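Local coordinates for acyl carrier protein (Leishmania major, PDB 5ZWT) that probably carries growing acyl chains on a phosphopantetheine arm during fatty acid biosynthesis, an arm that this apo form lacks, at residues V7-L12 against I69-V73. The protein carries 1 engineered substitution. Residues are numbered along the deposited sequence; the frame is centred on the assembly and turned at random.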
ATOM      1  N   VAL A   7      -2.429  -0.287  -3.937  1.00 32.88           N
ATOM      2  CA  VAL A   7      -3.808   0.064  -4.264  1.00 34.27           C
ATOM      3  C   VAL A   7      -4.475  -1.087  -4.994  1.00 32.08           C
ATOM      4  O   VAL A   7      -5.613  -1.471  -4.688  1.00 31.57           O
ATOM      5  CB  VAL A   7      -3.846   1.347  -5.109  1.00 35.63           C
ATOM      6  CG1 VAL A   7      -5.271   1.614  -5.614  1.00 36.86           C
ATOM      7  CG2 VAL A   7      -3.325   2.523  -4.303  1.00 37.29           C
ATOM      8  N   LEU A   8      -3.765  -1.655  -5.972  1.00 29.83           N
ATOM      9  CA  LEU A   8      -4.332  -2.738  -6.771  1.00 30.65           C
ATOM     10  C   LEU A   8      -4.721  -3.913  -5.891  1.00 28.70           C
ATOM     11  O   LEU A   8      -5.806  -4.474  -6.045  1.00 27.75           O
ATOM     12  CB  LEU A   8      -3.307  -3.182  -7.821  1.00 30.02           C
ATOM     13  CG  LEU A   8      -3.628  -4.448  -8.618  1.00 29.98           C
ATOM     14  CD1 LEU A   8      -4.984  -4.368  -9.330  1.00 29.86           C
ATOM     15  CD2 LEU A   8      -2.496  -4.770  -9.607  1.00 30.18           C
ATOM     16  N   THR A   9      -3.852  -4.275  -4.944  1.00 29.21           N
ATOM     17  CA  THR A   9      -4.121  -5.391  -4.039  1.00 28.10           C
ATOM     18  C   THR A   9      -5.409  -5.166  -3.265  1.00 29.79           C
ATOM     19  O   THR A   9      -6.216  -6.096  -3.065  1.00 27.95           O
ATOM     20  CB  THR A   9      -2.946  -5.557  -3.068  1.00 30.84           C
ATOM     21  OG1 THR A   9      -1.734  -5.839  -3.791  1.00 29.83           O
ATOM     22  CG2 THR A   9      -3.219  -6.669  -2.070  1.00 29.95           C
ATOM     23  N   ARG A  10      -5.628  -3.937  -2.816  1.00 26.65           N
ATOM     24  CA  ARG A  10      -6.841  -3.719  -2.050  1.00 27.91           C
ATOM     25  C   ARG A  10      -8.056  -3.593  -2.963  1.00 27.28           C
ATOM     26  O   ARG A  10      -9.139  -4.043  -2.588  1.00 28.24           O
ATOM     27  CB  ARG A  10      -6.665  -2.502  -1.144  1.00 27.88           C
ATOM     28  CG  ARG A  10      -5.596  -2.734  -0.054  1.00 28.54           C
ATOM     29  CD  ARG A  10      -5.164  -1.431   0.584  1.00 30.59           C
ATOM     30  NE  ARG A  10      -6.288  -0.670   1.110  1.00 32.92           N
ATOM     31  CZ  ARG A  10      -6.182   0.579   1.563  1.00 35.96           C
ATOM     32  NH1 ARG A  10      -5.001   1.183   1.553  1.00 36.35           N
ATOM     33  NH2 ARG A  10      -7.249   1.224   2.026  1.00 36.44           N
ATOM     34  N   VAL A  11      -7.899  -3.055  -4.176  1.00 26.09           N
ATOM     35  CA  VAL A  11      -9.054  -3.035  -5.077  1.00 28.41           C
ATOM     36  C   VAL A  11      -9.456  -4.450  -5.461  1.00 28.39           C
ATOM     37  O   VAL A  11     -10.654  -4.774  -5.519  1.00 28.13           O
ATOM     38  CB  VAL A  11      -8.781  -2.174  -6.325  1.00 27.28           C
ATOM     39  CG1 VAL A  11      -9.939  -2.336  -7.337  1.00 27.46           C
ATOM     40  CG2 VAL A  11      -8.649  -0.723  -5.924  1.00 27.08           C
ATOM     41  N   LEU A  12      -8.472  -5.330  -5.683  1.00 27.50           N
ATOM     42  CA  LEU A  12      -8.790  -6.696  -6.101  1.00 29.19           C
ATOM     43  C   LEU A  12      -9.622  -7.389  -5.045  1.00 30.72           C
ATOM     44  O   LEU A  12     -10.568  -8.111  -5.375  1.00 31.88           O
ATOM     45  CB  LEU A  12      -7.515  -7.507  -6.381  1.00 26.32           C
ATOM     46  CG  LEU A  12      -6.716  -7.195  -7.656  1.00 27.62           C
ATOM     47  CD1 LEU A  12      -5.388  -7.916  -7.624  1.00 26.00           C
ATOM     48  CD2 LEU A  12      -7.498  -7.582  -8.900  1.00 26.17           C
ATOM     49  N   ILE A  69     -11.077  -2.434 -13.263  1.00 31.12           N
ATOM     50  CA  ILE A  69     -10.099  -2.365 -12.181  1.00 29.95           C
ATOM     51  C   ILE A  69      -8.953  -1.422 -12.540  1.00 30.61           C
ATOM     52  O   ILE A  69      -8.521  -0.650 -11.667  1.00 30.47           O
ATOM     53  CB  ILE A  69      -9.629  -3.771 -11.772  1.00 30.11           C
ATOM     54  CG1 ILE A  69     -10.820  -4.483 -11.087  1.00 29.30           C
ATOM     55  CG2 ILE A  69      -8.403  -3.699 -10.864  1.00 29.83           C
ATOM     56  CD1 ILE A  69     -10.451  -5.774 -10.381  1.00 28.26           C
ATOM     57  N   PRO A  70      -8.426  -1.414 -13.776  1.00 33.12           N
ATOM     58  CA  PRO A  70      -7.449  -0.358 -14.105  1.00 34.24           C
ATOM     59  C   PRO A  70      -7.992   1.049 -13.884  1.00 35.61           C
ATOM     60  O   PRO A  70      -7.274   1.901 -13.353  1.00 34.52           O
ATOM     61  CB  PRO A  70      -7.117  -0.631 -15.580  1.00 34.61           C
ATOM     62  CG  PRO A  70      -7.351  -2.089 -15.759  1.00 33.81           C
ATOM     63  CD  PRO A  70      -8.473  -2.460 -14.812  1.00 32.13           C
ATOM     64  N   ASP A  71      -9.250   1.315 -14.246  1.00 35.43           N
ATOM     65  CA  ASP A  71      -9.809   2.647 -14.009  1.00 36.84           C
ATOM     66  C   ASP A  71      -9.759   2.996 -12.527  1.00 36.01           C
ATOM     67  O   ASP A  71      -9.355   4.104 -12.145  1.00 36.96           O
ATOM     68  CB  ASP A  71     -11.259   2.748 -14.515  1.00 36.23           C
ATOM     69  CG  ASP A  71     -11.386   2.677 -16.030  1.00 38.34           C
ATOM     70  OD1 ASP A  71     -10.373   2.904 -16.742  1.00 39.09           O
ATOM     71  OD2 ASP A  71     -12.531   2.461 -16.512  1.00 37.21           O
ATOM     72  N   ALA A  72     -10.163   2.050 -11.672  1.00 33.71           N
ATOM     73  CA  ALA A  72     -10.180   2.300 -10.235  1.00 33.46           C
ATOM     74  C   ALA A  72      -8.780   2.505  -9.682  1.00 35.17           C
ATOM     75  O   ALA A  72      -8.550   3.428  -8.892  1.00 34.21           O
ATOM     76  CB  ALA A  72     -10.847   1.136  -9.495  1.00 31.26           C
ATOM     77  N   VAL A  73      -7.833   1.649 -10.080  1.00 35.59           N
ATOM     78  CA  VAL A  73      -6.488   1.731  -9.524  1.00 38.41           C
ATOM     79  C   VAL A  73      -5.788   3.009  -9.979  1.00 41.89           C
ATOM     80  O   VAL A  73      -5.129   3.684  -9.179  1.00 42.72           O
ATOM     81  CB  VAL A  73      -5.689   0.467  -9.889  1.00 37.06           C
ATOM     82  CG1 VAL A  73      -4.247   0.626  -9.474  1.00 36.21           C
ATOM     83  CG2 VAL A  73      -6.298  -0.748  -9.180  1.00 35.68           C
TER
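Segments 7-12 and 69-73 are helical, run in roughly opposite directions at 129°, and have axes 9.8 Å apart at closest approach. V73 sits over the backbone of L8. Its CG2 methyl rests 3.7 Å from L8 CA. The same methyl also meets L8 CD1 at 3.9 Å and V11 CG2 at 4.0 Å, so one branch of V73 is wedged among atoms of two successive turns. The other branch, CG1, lies anti to the backbone N (chi1 173°); this torsion sends it to V7 CG1, 4.1 Å away, and leaves CG2 for L8 and V11. The V7 and V73 side chains pass alongside each other in opposite senses.

The two segments belong to the first and last helices of the chain, 3-16 and 69-78. Their packing is part of the small helical bundle of the acyl carrier protein fold. The contact is apolar, with no hydrogen bond between the segments.

I69 fills the other end with both of its branches. Its CG2 methyl touches L8 CD1 at 3.8 Å, the two side chains crossing at nearly a right angle. V11 CG1 approaches the same methyl, and also lies 4.2 Å from A72 CB. The longer branch of I69 is extended (chi2 -169°), which carries CD1 to within 3.8 Å of L12 CD2. Here too the side chains cross almost perpendicularly. V15, one turn beyond L12 on helix 3-16, also packs on I69, as does V26 from a loop. F54 touches V11, and M4 touches V73 from the beginning of helix 3-16.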